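Local atomic coordinates of protein-L-isoaspartate(D-aspartate) O-methyltransferase (PDB entry 1VBF), a protein that probably transfers a methyl group from S-adenosyl-L-methionine to L-isoaspartyl residues of damaged proteins, a step in their repair. Residues 6-11 against 15-20; 21-26 against 113-118; 34-37 against 42-45; 58-63 against 85-90; 172-177 against 183-188. All coordinates share one frame; numbering follows the deposited sequence.

Contact 1 of 5, residues 6-11 against 15-20; sequences EILRKI and ELAEAF
Leu16 and Ile11 open this contact between two consecutive helices that run back antiparallel, the axes of the segments 6-10 and 15-20 lying 159° apart in direction and 9.7 Å apart at closest approach. No hydrogen bond crosses; the side chains that meet are all apolar. Leu16 offers CB and CD1, and the CG2 methyl of Ile11 fits against both, with Ile11 CG2 3.8 Å from Leu16 CB; the two side chains cross at about a right angle. At Ala17 the same CG2 meets main chain as well as side chain, lying 3.5 Å from Ala17 N and 3.9 Å from Ala17 CB. One methyl thus rests on both Leu16 and Ala17 in the first turn of helix 14-22, while Leu8 CD2 comes to 4.3 Å from Ala17 CB. Three residues on, Phe20 carries the far end of the contact. Its CG lies opposite the backbone N (chi1 -177°), which sends the ring across to the first helix. There Leu8 CB stands at the ring edge, near its plane, 4.2 Å from Phe20 CD2. Ile11 CD1 reaches the root of the ring, 3.9 Å from Phe20 CB, and Ile7 CG2 meets its far end, 4.2 Å from Phe20 CZ. Ile7 and Leu8, from the end of helix 4-10, and Ile11, just after it, therefore line the ring from CZ back to CB. The hairpin so formed rests on two further helices: Ile11 and Phe20 touch Ile60 of helix 56-65, while Leu16 reaches Ile91 and Phe20 reaches Tyr83 of helix 83-91.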
# COMPACT_ATOMS: atom_id res chain seq x y z
N GLU B 6 -3.30 39.92 -3.53
CA GLU B 6 -3.16 39.05 -2.36
C GLU B 6 -1.67 38.76 -2.13
O GLU B 6 -1.14 38.91 -1.02
CB GLU B 6 -3.81 37.67 -2.56
CG GLU B 6 -5.24 37.58 -3.03
CD GLU B 6 -5.77 36.13 -2.96
OE1 GLU B 6 -6.01 35.63 -1.83
OE2 GLU B 6 -5.94 35.48 -4.02
N ILE B 7 -1.02 38.31 -3.20
CA ILE B 7 0.38 37.94 -3.17
C ILE B 7 1.31 39.10 -2.85
O ILE B 7 2.27 38.93 -2.08
CB ILE B 7 0.82 37.29 -4.50
CG1 ILE B 7 -0.08 36.11 -4.84
CG2 ILE B 7 2.25 36.80 -4.39
CD1 ILE B 7 0.33 35.37 -6.06
N LEU B 8 1.01 40.26 -3.43
CA LEU B 8 1.82 41.46 -3.24
C LEU B 8 1.79 41.95 -1.80
O LEU B 8 2.79 42.39 -1.27
CB LEU B 8 1.31 42.56 -4.17
CG LEU B 8 2.21 43.73 -4.57
CD1 LEU B 8 1.39 44.69 -5.41
CD2 LEU B 8 2.76 44.44 -3.36
N ARG B 9 0.63 41.85 -1.18
CA ARG B 9 0.44 42.28 0.21
C ARG B 9 1.40 41.53 1.15
O ARG B 9 1.93 42.09 2.11
CB ARG B 9 -1.01 41.98 0.62
CG ARG B 9 -1.68 43.08 1.40
CD ARG B 9 -2.99 42.61 2.01
NE ARG B 9 -2.79 41.77 3.19
CZ ARG B 9 -3.76 41.37 4.02
NH1 ARG B 9 -5.03 41.73 3.79
NH2 ARG B 9 -3.47 40.62 5.07
N LYS B 10 1.60 40.25 0.85
CA LYS B 10 2.45 39.37 1.64
C LYS B 10 3.96 39.60 1.51
O LYS B 10 4.70 39.26 2.42
CB LYS B 10 2.17 37.91 1.27
CG LYS B 10 0.78 37.39 1.55
CD LYS B 10 0.63 36.04 0.84
CE LYS B 10 -0.37 35.12 1.52
NZ LYS B 10 -0.21 33.71 1.03
N ILE B 11 4.41 40.13 0.37
CA ILE B 11 5.84 40.33 0.14
C ILE B 11 6.54 41.23 1.18
O ILE B 11 6.21 42.40 1.34
CB ILE B 11 6.10 40.86 -1.29
CG1 ILE B 11 5.55 39.85 -2.29
CG2 ILE B 11 7.62 41.17 -1.50
CD1 ILE B 11 5.63 40.30 -3.70
N GLU B 15 11.92 45.51 -2.46
CA GLU B 15 12.44 45.44 -3.83
C GLU B 15 11.69 44.38 -4.65
O GLU B 15 11.38 44.60 -5.82
CB GLU B 15 13.93 45.15 -3.80
CG GLU B 15 14.74 46.07 -2.90
CD GLU B 15 14.73 45.66 -1.41
OE1 GLU B 15 13.66 45.67 -0.76
OE2 GLU B 15 15.83 45.33 -0.89
N LEU B 16 11.40 43.25 -4.02
CA LEU B 16 10.67 42.17 -4.67
C LEU B 16 9.24 42.64 -4.96
O LEU B 16 8.66 42.34 -5.99
CB LEU B 16 10.62 40.94 -3.76
CG LEU B 16 10.54 39.54 -4.39
CD1 LEU B 16 9.62 38.71 -3.53
CD2 LEU B 16 10.01 39.58 -5.84
N ALA B 17 8.69 43.38 -4.01
CA ALA B 17 7.34 43.91 -4.12
C ALA B 17 7.22 44.74 -5.40
O ALA B 17 6.25 44.61 -6.16
CB ALA B 17 7.00 44.76 -2.88
N GLU B 18 8.22 45.57 -5.64
CA GLU B 18 8.21 46.42 -6.82
C GLU B 18 8.43 45.64 -8.10
O GLU B 18 7.72 45.88 -9.07
CB GLU B 18 9.24 47.53 -6.68
CG GLU B 18 8.95 48.35 -5.47
CD GLU B 18 9.87 49.51 -5.32
OE1 GLU B 18 11.11 49.30 -5.40
OE2 GLU B 18 9.35 50.63 -5.11
N ALA B 19 9.40 44.73 -8.09
CA ALA B 19 9.67 43.89 -9.25
C ALA B 19 8.40 43.07 -9.60
O ALA B 19 7.98 43.00 -10.76
CB ALA B 19 10.83 42.97 -8.95
N PHE B 20 7.76 42.49 -8.58
CA PHE B 20 6.55 41.71 -8.77
C PHE B 20 5.41 42.51 -9.40
O PHE B 20 4.65 42.00 -10.23
CB PHE B 20 6.06 41.13 -7.44
CG PHE B 20 4.84 40.24 -7.59
CD1 PHE B 20 4.91 39.05 -8.33
CD2 PHE B 20 3.60 40.64 -7.10
CE1 PHE B 20 3.78 38.29 -8.57
CE2 PHE B 20 2.47 39.88 -7.35
CZ PHE B 20 2.55 38.71 -8.08

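Contact 2 of 5, residues 21-26 against 113-118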
# COMPACT_ATOMS: atom_id res chain seq x y z
N ASN B 21 5.28 43.77 -8.99
CA ASN B 21 4.24 44.59 -9.54
C ASN B 21 4.52 44.96 -10.99
O ASN B 21 3.62 44.94 -11.83
CB ASN B 21 4.06 45.87 -8.73
CG ASN B 21 2.66 46.42 -8.87
OD1 ASN B 21 1.95 46.56 -7.88
ND2 ASN B 21 2.25 46.72 -10.08
N LYS B 22 5.77 45.26 -11.30
CA LYS B 22 6.19 45.66 -12.64
C LYS B 22 6.28 44.58 -13.77
O LYS B 22 5.77 44.81 -14.86
CB LYS B 22 7.53 46.40 -12.52
CG LYS B 22 8.18 46.73 -13.83
CD LYS B 22 9.59 47.24 -13.59
CE LYS B 22 10.39 47.29 -14.89
NZ LYS B 22 11.76 47.80 -14.63
N VAL B 23 6.92 43.44 -13.51
CA VAL B 23 7.08 42.40 -14.53
C VAL B 23 5.77 41.70 -14.91
O VAL B 23 5.07 41.14 -14.07
CB VAL B 23 8.15 41.33 -14.09
CG1 VAL B 23 8.28 40.24 -15.14
CG2 VAL B 23 9.50 42.01 -13.87
N ASP B 24 5.44 41.73 -16.19
CA ASP B 24 4.20 41.13 -16.65
C ASP B 24 4.40 39.65 -16.93
O ASP B 24 4.90 39.28 -17.99
CB ASP B 24 3.70 41.87 -17.90
CG ASP B 24 2.39 41.31 -18.43
OD1 ASP B 24 1.80 40.46 -17.74
OD2 ASP B 24 1.96 41.73 -19.53
N ARG B 25 3.98 38.81 -15.99
CA ARG B 25 4.13 37.37 -16.11
C ARG B 25 3.43 36.73 -17.33
O ARG B 25 3.79 35.64 -17.76
CB ARG B 25 3.67 36.70 -14.80
CG ARG B 25 3.83 35.19 -14.75
CD ARG B 25 3.78 34.68 -13.31
NE ARG B 25 3.86 33.22 -13.22
CZ ARG B 25 2.83 32.41 -12.99
NH1 ARG B 25 1.62 32.91 -12.82
NH2 ARG B 25 3.00 31.10 -12.95
N SER B 26 2.45 37.38 -17.92
CA SER B 26 1.81 36.78 -19.07
C SER B 26 2.77 36.81 -20.27
O SER B 26 2.60 36.09 -21.26
CB SER B 26 0.52 37.51 -19.40
OG SER B 26 0.78 38.88 -19.60
N SER B 113 15.47 39.38 -23.38
CA SER B 113 16.26 40.37 -24.11
C SER B 113 16.35 41.71 -23.40
O SER B 113 17.42 42.31 -23.30
CB SER B 113 15.68 40.55 -25.51
OG SER B 113 14.33 40.95 -25.42
N TYR B 114 15.22 42.19 -22.91
CA TYR B 114 15.17 43.46 -22.19
C TYR B 114 16.18 43.56 -21.05
O TYR B 114 16.38 44.63 -20.47
CB TYR B 114 13.76 43.64 -21.62
CG TYR B 114 13.66 44.69 -20.54
CD1 TYR B 114 13.73 46.06 -20.84
CD2 TYR B 114 13.45 44.32 -19.20
CE1 TYR B 114 13.59 47.03 -19.83
CE2 TYR B 114 13.32 45.28 -18.19
CZ TYR B 114 13.39 46.63 -18.51
OH TYR B 114 13.24 47.57 -17.51
N TYR B 115 16.82 42.46 -20.70
CA TYR B 115 17.76 42.52 -19.59
C TYR B 115 19.20 42.44 -20.05
O TYR B 115 19.51 41.75 -21.02
CB TYR B 115 17.44 41.39 -18.58
CG TYR B 115 16.10 41.55 -17.87
CD1 TYR B 115 16.00 42.34 -16.73
CD2 TYR B 115 14.94 40.98 -18.40
CE1 TYR B 115 14.76 42.57 -16.11
CE2 TYR B 115 13.69 41.21 -17.81
CZ TYR B 115 13.60 42.01 -16.66
OH TYR B 115 12.39 42.29 -16.07
N ASN B 116 20.08 43.12 -19.34
CA ASN B 116 21.49 43.10 -19.69
C ASN B 116 22.33 42.59 -18.53
O ASN B 116 23.55 42.73 -18.52
CB ASN B 116 21.93 44.51 -20.09
CG ASN B 116 22.38 45.37 -18.89
OD1 ASN B 116 21.77 45.35 -17.81
ND2 ASN B 116 23.45 46.14 -19.10
N ASN B 117 21.67 41.98 -17.54
CA ASN B 117 22.38 41.47 -16.38
C ASN B 117 22.06 40.02 -16.05
O ASN B 117 22.18 39.60 -14.89
CB ASN B 117 22.12 42.36 -15.15
CG ASN B 117 20.69 42.29 -14.65
OD1 ASN B 117 19.76 42.01 -15.41
ND2 ASN B 117 20.51 42.56 -13.37
N ILE B 118 21.68 39.26 -17.08
CA ILE B 118 21.34 37.85 -16.93
C ILE B 118 22.16 36.95 -17.87
O ILE B 118 21.98 36.98 -19.09
CB ILE B 118 19.85 37.59 -17.26
CG1 ILE B 118 18.94 38.47 -16.41
CG2 ILE B 118 19.51 36.13 -17.06
CD1 ILE B 118 17.47 38.34 -16.84
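Lys22 and Val23 meet Tyr114 and Tyr115 in a small, partly buried contact of mixed character, where the end of helix 14-22 faces the loop leading into strand 118-122. The evidence is one hydrogen bond and one methyl-to-hydroxyl touch, with only 113 Å² buried in total. Lys22 NZ donates to Tyr114 OH at 3.2 Å, coming to the ring at its edge, near its plane. The lysine is fully stretched, CG anti to the backbone N (chi1 173°) and every later torsion extended, and it approaches the tyrosine from the opposite direction. Its ammonium has a second and stronger partner, a salt bridge to Glu90 OE1. Val23, the first residue to leave helical geometry, sends CG2 to 3.6 Å from Tyr115 OH. That hydroxyl is hydrogen-bonded to Glu90 OE2, and one carboxylate thus links both segments. Within the loop the two tyrosines stand against each other: Tyr114 CD2 lies over one face of the Tyr115 ring, toward its rim. Beyond Val23 the chain makes an Asx turn, Asp24 OD1 accepting from Ser26 N at 3.2 Å and also from Ser26 OG, both from the same face of the carboxylate plane. Helix 83-91 touches both segments: besides Glu90, its Leu87 touches Val23, and its Ala89 packs on Ile118 at the start of strand 118-122.

Contact 3 of 5, residues 34-37 against 42-45; sequences KDYA and HEAL
Tyr36 packs against Leu45 from its first side-chain carbon onward. Tyr36 CB, directed toward the other segment, meets Leu45 CD1 at 3.8 Å, with Leu45 CD2 slightly farther off. Next comes CG, which stands beside the backbone N and anti to the carbonyl carbon (chi1 -65°); Leu45 CD2 is 4.1 Å from Tyr36 CG. One ring atom on, Tyr36 CD2 lies 3.8 Å from Leu45 CD2. The leucine fork thus spans the base of the tyrosine, one methyl on CB and the other near CG and CD2 of the ring, as the two side chains cross obliquely. The segments belong to the connection between helix 14-22 and the antiparallel hairpin of strands 45-48 and 51-53: Tyr36 ends a short 3-10 segment, whose turn shows in the backbone hydrogen bond from Ala37 N to Lys34 O, and Leu45 begins the first hairpin strand. Farther out, Tyr36 CE2 has Glu43 OE2 at its edge, near the ring plane, at 4.3 Å. The ring also meets that of His40, their planes inclined at about 45°. A second subunit comes against this region, its Lys103 forming a cation-pi contact with Tyr36, its Leu48 packing on the same side chain and its Pro49 touching both Glu43 and Leu45.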
# COMPACT_ATOMS: atom_id res chain seq x y z
N LYS B 34 -2.33 31.95 -20.79
CA LYS B 34 -2.44 33.37 -20.52
C LYS B 34 -3.34 33.70 -19.34
O LYS B 34 -3.04 34.60 -18.55
CB LYS B 34 -2.95 34.09 -21.76
CG LYS B 34 -4.36 33.68 -22.20
CD LYS B 34 -4.80 34.56 -23.36
CE LYS B 34 -6.24 34.37 -23.74
NZ LYS B 34 -6.55 35.24 -24.91
N ASP B 35 -4.44 32.97 -19.21
CA ASP B 35 -5.34 33.22 -18.11
C ASP B 35 -4.79 32.84 -16.75
O ASP B 35 -5.47 33.03 -15.74
CB ASP B 35 -6.67 32.49 -18.33
CG ASP B 35 -7.58 33.21 -19.30
OD1 ASP B 35 -7.26 34.37 -19.67
OD2 ASP B 35 -8.61 32.63 -19.69
N TYR B 36 -3.58 32.29 -16.68
CA TYR B 36 -3.04 31.92 -15.38
C TYR B 36 -1.97 32.87 -14.91
O TYR B 36 -1.29 32.59 -13.94
CB TYR B 36 -2.46 30.50 -15.41
CG TYR B 36 -3.47 29.40 -15.65
CD1 TYR B 36 -3.98 29.17 -16.92
CD2 TYR B 36 -3.90 28.58 -14.60
CE1 TYR B 36 -4.90 28.15 -17.15
CE2 TYR B 36 -4.82 27.55 -14.82
CZ TYR B 36 -5.31 27.35 -16.10
OH TYR B 36 -6.20 26.34 -16.34
N ALA B 37 -1.80 33.99 -15.59
CA ALA B 37 -0.79 34.94 -15.17
C ALA B 37 -0.96 35.30 -13.68
O ALA B 37 -0.00 35.27 -12.90
CB ALA B 37 -0.88 36.20 -16.03
N HIS B 42 -1.97 28.96 -7.16
CA HIS B 42 -1.40 27.85 -6.41
C HIS B 42 -1.06 26.65 -7.27
O HIS B 42 -0.53 25.67 -6.77
CB HIS B 42 -2.35 27.43 -5.27
CG HIS B 42 -2.44 28.42 -4.14
ND1 HIS B 42 -3.22 29.56 -4.22
CD2 HIS B 42 -1.83 28.47 -2.93
CE1 HIS B 42 -3.09 30.25 -3.10
NE2 HIS B 42 -2.25 29.62 -2.30
N GLU B 43 -1.35 26.71 -8.56
CA GLU B 43 -1.02 25.57 -9.40
C GLU B 43 0.25 25.74 -10.22
O GLU B 43 0.64 26.85 -10.57
CB GLU B 43 -2.14 25.30 -10.37
CG GLU B 43 -3.48 25.14 -9.75
CD GLU B 43 -4.51 24.95 -10.83
OE1 GLU B 43 -4.40 23.96 -11.60
OE2 GLU B 43 -5.42 25.80 -10.92
N ALA B 44 0.88 24.62 -10.55
CA ALA B 44 2.08 24.60 -11.36
C ALA B 44 1.57 24.47 -12.78
O ALA B 44 0.65 23.70 -13.02
CB ALA B 44 2.95 23.41 -11.02
N LEU B 45 2.16 25.22 -13.70
CA LEU B 45 1.72 25.22 -15.08
C LEU B 45 2.58 24.35 -16.02
O LEU B 45 3.81 24.32 -15.92
CB LEU B 45 1.63 26.68 -15.59
CG LEU B 45 1.04 27.65 -14.53
CD1 LEU B 45 1.02 29.10 -15.03
CD2 LEU B 45 -0.35 27.19 -14.15

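Contact 4 of 5, residues 58-63 against 85-90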
# COMPACT_ATOMS: atom_id res chain seq x y z
N LEU B 58 4.08 29.89 -4.59
CA LEU B 58 5.29 29.27 -4.07
C LEU B 58 6.52 30.08 -4.47
O LEU B 58 7.34 30.44 -3.60
CB LEU B 58 5.41 27.85 -4.60
CG LEU B 58 5.71 26.78 -3.57
CD1 LEU B 58 6.24 25.60 -4.28
CD2 LEU B 58 6.75 27.23 -2.58
N GLY B 59 6.65 30.35 -5.78
CA GLY B 59 7.78 31.12 -6.30
C GLY B 59 8.05 32.47 -5.62
O GLY B 59 9.20 32.80 -5.26
N ILE B 60 7.00 33.25 -5.43
CA ILE B 60 7.15 34.55 -4.80
C ILE B 60 7.59 34.39 -3.35
O ILE B 60 8.39 35.19 -2.82
CB ILE B 60 5.83 35.35 -4.87
CG1 ILE B 60 5.41 35.50 -6.33
CG2 ILE B 60 6.01 36.72 -4.25
CD1 ILE B 60 6.55 36.02 -7.22
N PHE B 61 7.07 33.35 -2.70
CA PHE B 61 7.43 33.06 -1.33
C PHE B 61 8.92 32.71 -1.25
O PHE B 61 9.65 33.21 -0.40
CB PHE B 61 6.58 31.89 -0.77
CG PHE B 61 7.01 31.44 0.59
CD1 PHE B 61 6.93 32.31 1.69
CD2 PHE B 61 7.60 30.19 0.78
CE1 PHE B 61 7.44 31.95 2.94
CE2 PHE B 61 8.11 29.81 2.02
CZ PHE B 61 8.04 30.69 3.11
N MSE B 62 9.38 31.87 -2.17
CA MSE B 62 10.77 31.48 -2.20
C MSE B 62 11.70 32.67 -2.44
O MSE B 62 12.69 32.85 -1.72
CB MSE B 62 10.97 30.42 -3.26
CG MSE B 62 10.13 29.18 -2.99
SE MSE B 62 10.54 27.66 -4.11
CE MSE B 62 8.90 27.64 -5.12
N LEU B 63 11.38 33.48 -3.45
CA LEU B 63 12.20 34.65 -3.72
C LEU B 63 12.16 35.61 -2.54
O LEU B 63 13.19 36.19 -2.18
CB LEU B 63 11.73 35.37 -4.98
CG LEU B 63 11.80 34.58 -6.30
CD1 LEU B 63 11.52 35.52 -7.46
CD2 LEU B 63 13.17 33.91 -6.45
N THR B 85 13.45 34.61 -13.27
CA THR B 85 14.76 35.11 -13.61
C THR B 85 14.60 36.62 -13.74
O THR B 85 15.33 37.38 -13.10
CB THR B 85 15.28 34.51 -14.93
OG1 THR B 85 14.91 33.12 -15.00
CG2 THR B 85 16.80 34.61 -15.01
N ALA B 86 13.62 37.06 -14.54
CA ALA B 86 13.35 38.49 -14.68
C ALA B 86 13.20 39.22 -13.32
O ALA B 86 13.85 40.24 -13.10
CB ALA B 86 12.09 38.71 -15.52
N LEU B 87 12.34 38.72 -12.41
CA LEU B 87 12.15 39.35 -11.10
C LEU B 87 13.45 39.52 -10.31
O LEU B 87 13.61 40.50 -9.59
CB LEU B 87 11.16 38.56 -10.25
CG LEU B 87 9.72 38.34 -10.76
CD1 LEU B 87 8.97 37.52 -9.72
CD2 LEU B 87 9.01 39.67 -11.01
N ILE B 88 14.37 38.57 -10.43
CA ILE B 88 15.63 38.67 -9.72
C ILE B 88 16.52 39.74 -10.38
O ILE B 88 17.12 40.60 -9.72
CB ILE B 88 16.36 37.31 -9.72
CG1 ILE B 88 15.47 36.25 -9.07
CG2 ILE B 88 17.71 37.40 -8.96
CD1 ILE B 88 16.03 34.86 -9.11
N ALA B 89 16.59 39.68 -11.70
CA ALA B 89 17.37 40.62 -12.49
C ALA B 89 16.98 42.07 -12.15
O ALA B 89 17.83 42.97 -12.11
CB ALA B 89 17.15 40.35 -13.96
N GLU B 90 15.70 42.30 -11.93
CA GLU B 90 15.22 43.63 -11.57
C GLU B 90 15.84 44.14 -10.26
O GLU B 90 16.13 45.31 -10.13
CB GLU B 90 13.71 43.60 -11.41
CG GLU B 90 12.93 43.32 -12.68
CD GLU B 90 12.74 44.56 -13.55
OE1 GLU B 90 12.76 45.69 -13.00
OE2 GLU B 90 12.53 44.39 -14.77
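Leu63 and Ile60, one turn apart on helix 56-65, present the bumps that meet Leu87 and Ile88 of helix 83-91. Leu87 CD1 is a methyl that enters the notch between two others: it is 3.8 Å from Ile60 CD1 and 4.0 Å from Leu63 CD1. Ile60 makes its half of that notch by bending at chi2 (-51°), which brings CD1 across although its CB points elsewhere. Leu63 behaves as a fork. Its CD1 branch also lies against the root of the opposing leucine, 4.1 Å from Leu87 CB, while its CD2 branch meets the end of the isoleucine, 4.0 Å from Ile88 CD1. In each of the three pairs the side chains cross at about a right angle and touch mainly through their terminal methyls. The axes of segments 58-63 and 85-90 come no closer than 11.6 Å, with a crossing angle of -29°, and long aliphatic residues span this distance. Helix 83-91 is the connection of a beta-alpha-beta unit between parallel strands 73-77 and 94-99 of the Rossmann-like sheet, and helix 56-65 precedes its first strand. Shortening Leu63 to an alanine would remove both branches of the fork and would probably open a gap in front of Leu87 and Ile88, with Ile60 left alone against Leu87 CD1. Toward the sheet, Ile88 continues onto Val95; Met62, a selenomethionine in the crystal, packs on Trp141 and Phe193.

Contact 5 of 5, residues 172-177 against 183-188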
# COMPACT_ATOMS: atom_id res chain seq x y z
N LYS B 172 10.75 18.73 0.78
CA LYS B 172 10.77 19.82 1.75
C LYS B 172 11.56 20.98 1.18
O LYS B 172 12.58 20.79 0.53
CB LYS B 172 11.40 19.37 3.06
CG LYS B 172 10.56 18.42 3.91
CD LYS B 172 11.49 17.46 4.63
CE LYS B 172 12.37 16.71 3.59
NZ LYS B 172 13.52 15.94 4.16
N LEU B 173 11.09 22.20 1.45
CA LEU B 173 11.73 23.42 0.99
C LEU B 173 12.74 23.83 2.05
O LEU B 173 12.41 23.98 3.22
CB LEU B 173 10.65 24.50 0.79
CG LEU B 173 10.76 25.65 -0.24
CD1 LEU B 173 11.05 26.94 0.48
CD2 LEU B 173 11.83 25.33 -1.26
N TYR B 174 14.00 24.00 1.66
CA TYR B 174 14.99 24.38 2.65
C TYR B 174 15.69 25.70 2.40
O TYR B 174 16.07 26.01 1.28
CB TYR B 174 16.08 23.33 2.77
CG TYR B 174 15.71 22.07 3.48
CD1 TYR B 174 15.13 21.00 2.79
CD2 TYR B 174 15.95 21.93 4.84
CE1 TYR B 174 14.81 19.83 3.45
CE2 TYR B 174 15.64 20.76 5.51
CZ TYR B 174 15.07 19.72 4.81
OH TYR B 174 14.75 18.56 5.48
N LYS B 175 15.87 26.46 3.48
CA LYS B 175 16.59 27.72 3.40
C LYS B 175 17.94 27.45 4.08
O LYS B 175 18.03 27.23 5.29
CB LYS B 175 15.81 28.83 4.13
CG LYS B 175 16.48 30.19 4.07
CD LYS B 175 15.66 31.23 4.79
CE LYS B 175 16.36 32.56 4.80
NZ LYS B 175 15.41 33.62 5.18
N VAL B 176 18.99 27.48 3.28
CA VAL B 176 20.33 27.17 3.77
C VAL B 176 21.22 28.39 3.89
O VAL B 176 21.39 29.12 2.93
CB VAL B 176 21.00 26.19 2.81
CG1 VAL B 176 22.37 25.81 3.30
CG2 VAL B 176 20.14 24.99 2.64
N ILE B 177 21.78 28.61 5.07
CA ILE B 177 22.69 29.74 5.23
C ILE B 177 24.09 29.18 5.38
O ILE B 177 24.39 28.47 6.33
CB ILE B 177 22.38 30.58 6.48
CG1 ILE B 177 21.00 31.22 6.35
CG2 ILE B 177 23.44 31.64 6.63
CD1 ILE B 177 20.64 32.04 7.55
N PRO B 183 26.14 24.27 7.91
CA PRO B 183 25.13 25.26 7.53
C PRO B 183 24.01 25.24 8.54
O PRO B 183 24.04 24.46 9.49
CB PRO B 183 24.65 24.76 6.16
CG PRO B 183 25.69 23.77 5.73
CD PRO B 183 26.12 23.12 6.99
N SER B 184 23.03 26.10 8.34
CA SER B 184 21.87 26.12 9.20
C SER B 184 20.79 25.81 8.18
O SER B 184 20.72 26.45 7.13
CB SER B 184 21.68 27.50 9.86
OG SER B 184 21.04 28.46 9.03
N LEU B 185 19.98 24.79 8.43
CA LEU B 185 18.93 24.45 7.48
C LEU B 185 17.59 24.64 8.14
O LEU B 185 17.32 24.07 9.19
CB LEU B 185 19.05 23.01 7.00
CG LEU B 185 20.42 22.48 6.58
CD1 LEU B 185 20.22 21.31 5.65
CD2 LEU B 185 21.20 23.55 5.88
N GLU B 186 16.75 25.44 7.50
CA GLU B 186 15.43 25.71 8.03
C GLU B 186 14.39 25.18 7.09
O GLU B 186 14.30 25.59 5.95
CB GLU B 186 15.27 27.21 8.21
CG GLU B 186 13.86 27.67 8.44
CD GLU B 186 13.78 29.19 8.54
OE1 GLU B 186 14.72 29.88 8.05
OE2 GLU B 186 12.78 29.70 9.08
N ASN B 187 13.61 24.23 7.57
CA ASN B 187 12.53 23.64 6.80
C ASN B 187 11.45 24.69 6.66
O ASN B 187 10.90 25.15 7.65
CB ASN B 187 11.96 22.43 7.53
CG ASN B 187 10.95 21.69 6.70
OD1 ASN B 187 10.23 22.28 5.90
ND2 ASN B 187 10.88 20.38 6.90
N LEU B 188 11.14 25.06 5.43
CA LEU B 188 10.11 26.06 5.18
C LEU B 188 8.80 25.40 4.81
O LEU B 188 7.84 26.08 4.47
CB LEU B 188 10.55 27.01 4.06
CG LEU B 188 11.86 27.75 4.32
CD1 LEU B 188 12.19 28.63 3.13
CD2 LEU B 188 11.74 28.57 5.61
O HOH W 1 14.24 32.47 7.67
O HOH W 2 18.50 28.36 7.97
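Strands 172-177 and 184-188 pair antiparallel as a beta hairpin, with Lys175 opposite Glu186 and Ile177 opposite Ser184 in hydrogen-bonded pairs, and Tyr174 opposite Asn187 and Val176 opposite Leu185 in non-hydrogen-bonded ones. The straightest bond runs from Leu188 N to Leu173 O, 2.8 Å with 176° at the hydrogen; Lys175 N to Glu186 O and Glu186 N to Lys175 O are both 3.1 Å. On the face with Tyr174, Val176 and Leu185, the leucine CD2 lies 3.6 Å from Val176 CG1, the two chains side by side, while Leu185 CB meets Tyr174 CD2. Lys172 bends at chi2 and chi3, lays its CG 3.6 Å from Asn187 ND2, and donates from NZ to Tyr174 OH at 3.2 Å; Asn187 OD1 accepts from Gly189 N. With an alanine in place of Lys172, NZ and the chain beside Asn187 are gone, which would probably leave the Tyr174 hydroxyl less well fixed and the Asn187 amide less covered. On the opposite face, Lys175 and Glu186 lie side by side, pointing the same way, and water 1 joins Lys175 NZ to Glu186 OE1; that ammonium also donates to Glu65 O of helix 56-65. Water 2 links Lys175 O to Ser184 OG. At 4.8 Å between Lys175 NZ and Glu186 OE1, the charges probably interact through the shared water, while the other face mixes Val176-Leu185 packing with polar Lys172, Tyr174 and Asn187.

Contacts 1, 2 and 4 cluster about helix 83-91: the centres of contacts 1 and 4 lie 10 Å apart and those of 2 and 4 lie 11 Å apart, and helix 14-22 serves 1 and 2. Along the chain, contact 1 closes first; contacts 3 and 4 fall, in that order, inside the loop contact 2 closes; contact 5 comes last. Contact 3, at a subunit interface, meets contact 2 through Arg25, whose NH1 is hydrogen-bonded to Ala37 O. Contact 5, about 28 Å from contact 2 between centres, pairs the last two strands of the 3-2-1-4-5-6-7 sheet and touches contact 4 through Met62. Touching contacts thus run from the N-terminal helices (1, 2) through contact 4 to the final hairpin.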